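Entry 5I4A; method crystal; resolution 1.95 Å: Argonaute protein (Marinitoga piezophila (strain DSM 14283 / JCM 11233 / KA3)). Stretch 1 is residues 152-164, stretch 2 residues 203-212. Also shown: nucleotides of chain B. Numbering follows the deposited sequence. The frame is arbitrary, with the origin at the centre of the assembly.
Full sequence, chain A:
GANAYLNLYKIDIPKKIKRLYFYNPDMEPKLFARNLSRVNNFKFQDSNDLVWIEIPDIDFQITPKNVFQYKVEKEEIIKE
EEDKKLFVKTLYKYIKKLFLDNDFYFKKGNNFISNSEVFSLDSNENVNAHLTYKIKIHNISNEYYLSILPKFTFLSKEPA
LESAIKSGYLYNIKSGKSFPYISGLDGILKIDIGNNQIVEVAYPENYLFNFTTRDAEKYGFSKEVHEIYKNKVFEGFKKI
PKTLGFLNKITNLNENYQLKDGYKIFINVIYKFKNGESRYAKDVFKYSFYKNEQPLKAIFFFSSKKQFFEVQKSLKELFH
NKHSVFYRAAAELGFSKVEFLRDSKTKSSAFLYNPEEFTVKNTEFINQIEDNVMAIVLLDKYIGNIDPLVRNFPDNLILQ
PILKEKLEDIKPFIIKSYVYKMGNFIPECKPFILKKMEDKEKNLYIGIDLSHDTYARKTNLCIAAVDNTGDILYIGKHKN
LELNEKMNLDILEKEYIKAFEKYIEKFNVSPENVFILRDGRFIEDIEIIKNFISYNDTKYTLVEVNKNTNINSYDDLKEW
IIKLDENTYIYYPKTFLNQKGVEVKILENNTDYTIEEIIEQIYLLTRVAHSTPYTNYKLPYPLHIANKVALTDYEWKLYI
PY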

# COMPACT_ATOMS: atom_id res chain seq x y z
N PHE A 152 12.09 -14.15 -1.60
CA PHE A 152 13.40 -14.17 -2.23
C PHE A 152 13.96 -12.76 -2.32
O PHE A 152 13.22 -11.79 -2.52
N THR A 153 15.28 -12.67 -2.18
CA THR A 153 16.02 -11.44 -2.37
C THR A 153 17.09 -11.69 -3.42
O THR A 153 17.87 -12.65 -3.29
N PHE A 154 17.13 -10.85 -4.44
CA PHE A 154 18.08 -10.99 -5.53
C PHE A 154 19.14 -9.90 -5.39
O PHE A 154 18.83 -8.71 -5.49
N LEU A 155 20.38 -10.32 -5.13
CA LEU A 155 21.47 -9.41 -4.85
C LEU A 155 22.64 -9.72 -5.77
O LEU A 155 22.80 -10.84 -6.25
N SER A 156 23.47 -8.70 -6.02
CA SER A 156 24.69 -8.91 -6.78
C SER A 156 25.63 -9.83 -6.02
O SER A 156 25.77 -9.73 -4.79
N LYS A 157 26.26 -10.75 -6.75
CA LYS A 157 27.18 -11.69 -6.13
C LYS A 157 28.41 -10.99 -5.57
O LYS A 157 28.99 -11.44 -4.57
N GLU A 158 28.82 -9.88 -6.18
CA GLU A 158 29.99 -9.12 -5.79
C GLU A 158 29.58 -7.75 -5.26
O GLU A 158 28.50 -7.25 -5.60
N PRO A 159 30.41 -7.13 -4.42
CA PRO A 159 30.12 -5.76 -3.98
C PRO A 159 29.97 -4.81 -5.17
O PRO A 159 30.45 -5.08 -6.27
N ALA A 160 29.31 -3.68 -4.90
CA ALA A 160 28.89 -2.76 -5.96
C ALA A 160 30.03 -2.37 -6.88
O ALA A 160 29.89 -2.40 -8.11
N LEU A 161 31.18 -2.01 -6.31
CA LEU A 161 32.30 -1.57 -7.14
C LEU A 161 32.91 -2.72 -7.93
O LEU A 161 33.52 -2.49 -8.98
N GLU A 162 32.76 -3.96 -7.46
CA GLU A 162 33.33 -5.13 -8.13
C GLU A 162 32.28 -5.96 -8.85
O GLU A 162 32.52 -7.13 -9.14
N SER A 163 31.11 -5.39 -9.13
CA SER A 163 30.00 -6.11 -9.73
C SER A 163 29.84 -5.68 -11.18
O SER A 163 29.66 -4.49 -11.46
N ALA A 164 29.90 -6.65 -12.10
CA ALA A 164 29.74 -6.34 -13.52
C ALA A 164 28.38 -5.73 -13.80
O ALA A 164 28.27 -4.75 -14.55
N TYR A 203 33.56 1.77 3.55
CA TYR A 203 33.62 0.40 3.07
C TYR A 203 32.58 0.17 1.98
O TYR A 203 31.45 -0.25 2.26
N PRO A 204 32.94 0.45 0.72
CA PRO A 204 32.04 0.11 -0.39
C PRO A 204 31.81 -1.38 -0.52
O PRO A 204 30.90 -1.78 -1.25
N GLU A 205 32.62 -2.20 0.15
CA GLU A 205 32.45 -3.65 0.11
C GLU A 205 31.23 -4.12 0.90
O GLU A 205 30.80 -5.26 0.71
N ASN A 206 30.68 -3.28 1.77
CA ASN A 206 29.48 -3.62 2.52
C ASN A 206 28.20 -3.37 1.73
O ASN A 206 27.10 -3.51 2.29
N TYR A 207 28.30 -3.01 0.46
CA TYR A 207 27.15 -2.65 -0.35
C TYR A 207 26.99 -3.64 -1.50
O TYR A 207 27.95 -3.91 -2.23
N LEU A 208 25.79 -4.19 -1.63
CA LEU A 208 25.43 -5.06 -2.73
C LEU A 208 24.28 -4.43 -3.51
O LEU A 208 23.50 -3.64 -2.96
N PHE A 209 24.18 -4.78 -4.78
CA PHE A 209 23.07 -4.31 -5.60
C PHE A 209 21.83 -5.17 -5.34
O PHE A 209 21.91 -6.40 -5.32
N ASN A 210 20.70 -4.51 -5.13
CA ASN A 210 19.43 -5.19 -4.90
C ASN A 210 18.59 -5.10 -6.17
O ASN A 210 18.39 -4.01 -6.71
N PHE A 211 18.10 -6.24 -6.64
CA PHE A 211 17.37 -6.33 -7.90
C PHE A 211 15.90 -6.61 -7.62
O PHE A 211 15.56 -7.64 -7.03
N THR A 212 15.05 -5.69 -8.05
CA THR A 212 13.61 -5.82 -7.86
C THR A 212 12.98 -6.53 -9.05
O THR A 212 13.65 -6.94 -9.99

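The apolar centre of the contact is built on Phe 209, the residue with the largest area covered by the other stretch (84 Å²). Its CA-to-CB bond points sideways, and with chi1 at -83° (m) and chi2 at -73° the ring reaches the 3-10 segment of stretch 1. There Ala 160 directs its CB toward stretch 2, and Ala 160 CB lies 3.6 Å from Phe 209 CE2. Ser 163 CB approaches Phe 209 CD2 at 4.2 Å and lies near the ring plane, so this is an edge contact; the side chain of Ser 163 is t.

Leu 208, the preceding residue in the strand, is covered almost as much. It is m, t (chi1 -61°, chi2 -180°), and although its CA-to-CB bond points sideways, the end of the side chain comes nearer to stretch 1. Leu 208 CD2 sits 3.5 Å from Glu 158 O and 4.4 Å from Pro 159 CD, while Leu 208 CD1 is 4.2 Å from Leu 155 CD1. Leu 155 is also m, t (-57°, 168°). The distances thus put Leu 208 CD1 against Leu 155 and Leu 208 CD2 against Glu 158 and Pro 159. Pro 159, with a C-gamma exo ring, extends the apolar surface through that contact with Leu 208; separately, Pro 159 CG meets the backbone at Glu 205 O, 3.7 Å away. Farther along, Leu 161 (m, t) brings its CD1 to 3.6 Å from the CB of Pro 204, whose CA-to-CB bond points toward stretch 1.

Across the antiparallel strands, Leu 155 and Asn 210 share one face and Phe 154 and Phe 211 the other. The two phenylalanines are both m, and Phe 154 CB and Phe 211 CB are 4.0 Å apart. From there the rings diverge: that of Phe 154 leads away, whereas Phe 211 CE2 comes within 3.5 Å of Ser 156 N, which lies near the plane of the Phe 211 ring, at its edge.

Ser 156 turns this packing into a polar junction. Its p rotamer (66°) places OG where it accepts a hydrogen bond from Phe 209 N (Ser 156 OG to Phe 209 N 3.0 Å, 162° at the hydrogen) and donates one to Glu 158 O (Ser 156 OG to Glu 158 O 2.7 Å). One hydroxyl thus links the strand to the turn beside it. Backbone bonds flank it: Ser 156 N to Phe 209 O at 2.9 Å, Phe 211 N to Phe 154 O at 2.8 Å, and Ala 160 N to Tyr 207 O at 3.0 Å.

Two waters extend the polar edge. The O of water 1 accepts from Phe 154 N at 3.0 Å and donates to Phe 211 O at 2.8 Å; the O of water 2 accepts from Leu 161 N at 2.5 Å and donates to Pro 204 O at 2.7 Å. Stretch 2 also meets nucleic acid: Thr 212 OG1, on a p side chain, donates to OP1 of A7 at 2.7 Å, and Tyr 207 OH accepts a weak bond from N3 of U21 at 3.3 Å.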

# COMPACT_ATOMS: atom_id res chain seq x y z
CB PHE A 152 13.35 -14.81 -3.61
CG PHE A 152 13.47 -16.30 -3.58
CD1 PHE A 152 14.71 -16.91 -3.58
CD2 PHE A 152 12.34 -17.10 -3.53
CE1 PHE A 152 14.83 -18.28 -3.54
CE2 PHE A 152 12.45 -18.48 -3.48
CZ PHE A 152 13.70 -19.07 -3.49
CB THR A 153 16.66 -10.95 -1.07
OG1 THR A 153 15.70 -11.05 -0.00
CG2 THR A 153 17.11 -9.51 -1.20
CB PHE A 154 17.37 -10.92 -6.88
CG PHE A 154 16.27 -11.93 -7.02
CD1 PHE A 154 16.55 -13.23 -7.41
CD2 PHE A 154 14.96 -11.59 -6.74
CE1 PHE A 154 15.53 -14.16 -7.53
CE2 PHE A 154 13.94 -12.52 -6.85
CZ PHE A 154 14.23 -13.80 -7.25
CB LEU A 155 21.93 -9.51 -3.39
CG LEU A 155 20.90 -9.27 -2.29
CD1 LEU A 155 21.47 -9.69 -0.95
CD2 LEU A 155 20.49 -7.81 -2.25
CB SER A 156 25.38 -7.57 -7.06
OG SER A 156 25.84 -6.97 -5.86
CB LYS A 157 27.59 -12.76 -7.15
CG LYS A 157 28.54 -13.82 -6.62
CD LYS A 157 28.86 -14.82 -7.72
CE LYS A 157 29.84 -15.87 -7.25
NZ LYS A 157 30.11 -16.88 -8.31
CB GLU A 158 30.95 -8.96 -6.98
CG GLU A 158 31.22 -10.25 -7.74
CD GLU A 158 32.24 -11.14 -7.06
OE1 GLU A 158 33.42 -10.74 -6.99
OE2 GLU A 158 31.87 -12.24 -6.60
CB PRO A 159 31.33 -5.40 -3.12
CG PRO A 159 31.78 -6.71 -2.58
CD PRO A 159 31.54 -7.71 -3.69
CB ALA A 160 28.25 -1.52 -5.34
CB LEU A 161 33.36 -0.90 -6.27
CG LEU A 161 33.02 0.50 -5.78
CD1 LEU A 161 34.15 1.09 -4.96
CD2 LEU A 161 32.69 1.40 -6.97
CB GLU A 162 34.08 -6.00 -7.13
CG GLU A 162 34.92 -5.25 -6.11
CD GLU A 162 35.58 -6.19 -5.11
OE1 GLU A 162 35.17 -7.37 -5.05
OE2 GLU A 162 36.51 -5.74 -4.40
CB SER A 163 28.71 -5.88 -8.95
OG SER A 163 27.63 -6.60 -9.52
CB ALA A 164 29.95 -7.61 -14.35
CB TYR A 203 33.37 -0.58 4.21
CG TYR A 203 34.41 -0.58 5.30
CD1 TYR A 203 35.55 -1.37 5.20
CD2 TYR A 203 34.21 0.10 6.50
CE1 TYR A 203 36.48 -1.40 6.25
CE2 TYR A 203 35.16 0.11 7.51
CZ TYR A 203 36.27 -0.65 7.38
OH TYR A 203 37.19 -0.66 8.44
CB PRO A 204 32.77 0.68 -1.62
CG PRO A 204 33.77 1.65 -1.08
CD PRO A 204 34.17 1.10 0.25
CB GLU A 205 33.70 -4.34 0.65
CG GLU A 205 33.87 -4.28 2.16
CD GLU A 205 34.75 -3.12 2.61
OE1 GLU A 205 35.03 -2.23 1.79
OE2 GLU A 205 35.15 -3.11 3.80
CB ASN A 206 29.43 -2.84 3.84
CG ASN A 206 30.43 -3.36 4.86
OD1 ASN A 206 30.99 -4.44 4.69
ND2 ASN A 206 30.63 -2.60 5.93
CB TYR A 207 27.29 -1.23 -0.89
CG TYR A 207 27.19 -0.18 0.19
CD1 TYR A 207 28.23 0.02 1.08
CD2 TYR A 207 26.06 0.61 0.32
CE1 TYR A 207 28.15 0.96 2.08
CE2 TYR A 207 25.97 1.56 1.32
CZ TYR A 207 27.02 1.74 2.19
OH TYR A 207 26.95 2.68 3.19
CB LEU A 208 25.02 -6.45 -2.24
CG LEU A 208 26.08 -7.24 -1.47
CD1 LEU A 208 25.53 -8.60 -1.05
CD2 LEU A 208 27.33 -7.41 -2.31
CB PHE A 209 23.43 -4.35 -7.08
CG PHE A 209 24.22 -3.16 -7.54
CD1 PHE A 209 23.59 -1.93 -7.69
CD2 PHE A 209 25.57 -3.26 -7.81
CE1 PHE A 209 24.30 -0.83 -8.11
CE2 PHE A 209 26.28 -2.15 -8.23
CZ PHE A 209 25.65 -0.93 -8.38
CB ASN A 210 18.69 -4.57 -3.72
CG ASN A 210 17.43 -5.33 -3.35
OD1 ASN A 210 17.36 -6.55 -3.51
ND2 ASN A 210 16.43 -4.61 -2.86
CB PHE A 211 17.97 -7.41 -8.80
CG PHE A 211 19.39 -7.14 -9.19
CD1 PHE A 211 19.69 -6.25 -10.20
CD2 PHE A 211 20.43 -7.78 -8.53
CE1 PHE A 211 21.00 -6.00 -10.56
CE2 PHE A 211 21.75 -7.53 -8.88
CZ PHE A 211 22.03 -6.64 -9.90
CB THR A 212 12.99 -4.44 -7.65
OG1 THR A 212 12.82 -3.79 -8.91
CG2 THR A 212 13.90 -3.58 -6.78
P A B 7 9.62 -2.76 -7.59
OP1 A B 7 10.13 -3.60 -8.70
OP2 A B 7 8.65 -3.34 -6.63
O5' A B 7 10.89 -2.21 -6.80
C5' A B 7 10.73 -1.32 -5.70
C4' A B 7 11.80 -1.55 -4.67
O4' A B 7 12.84 -0.54 -4.79
C3' A B 7 11.35 -1.44 -3.23
O3' A B 7 10.71 -2.61 -2.78
C2' A B 7 12.65 -1.12 -2.50
O2' A B 7 13.43 -2.30 -2.34
C1' A B 7 13.35 -0.22 -3.51
P U B 21 31.04 1.48 12.27
OP1 U B 21 32.48 1.45 11.90
OP2 U B 21 30.66 0.97 13.61
O5' U B 21 30.41 2.95 12.17
C5' U B 21 31.01 3.97 11.36
C4' U B 21 31.21 3.48 9.94
O4' U B 21 29.97 3.63 9.19
C3' U B 21 32.32 4.13 9.09
O3' U B 21 33.31 3.17 8.72
C2' U B 21 31.60 4.60 7.82
O2' U B 21 32.32 4.31 6.63
C1' U B 21 30.28 3.84 7.84
N1 U B 21 29.20 4.59 7.18
C2 U B 21 29.01 4.35 5.83
O2 U B 21 29.65 3.56 5.19
N3 U B 21 28.05 5.07 5.19
C4 U B 21 27.24 6.01 5.77
O4 U B 21 26.40 6.57 5.07
C5 U B 21 27.47 6.24 7.16
C6 U B 21 28.42 5.54 7.81
O HOH W 1 15.42 -8.35 -4.31
O HOH W 2 31.72 -2.06 -3.82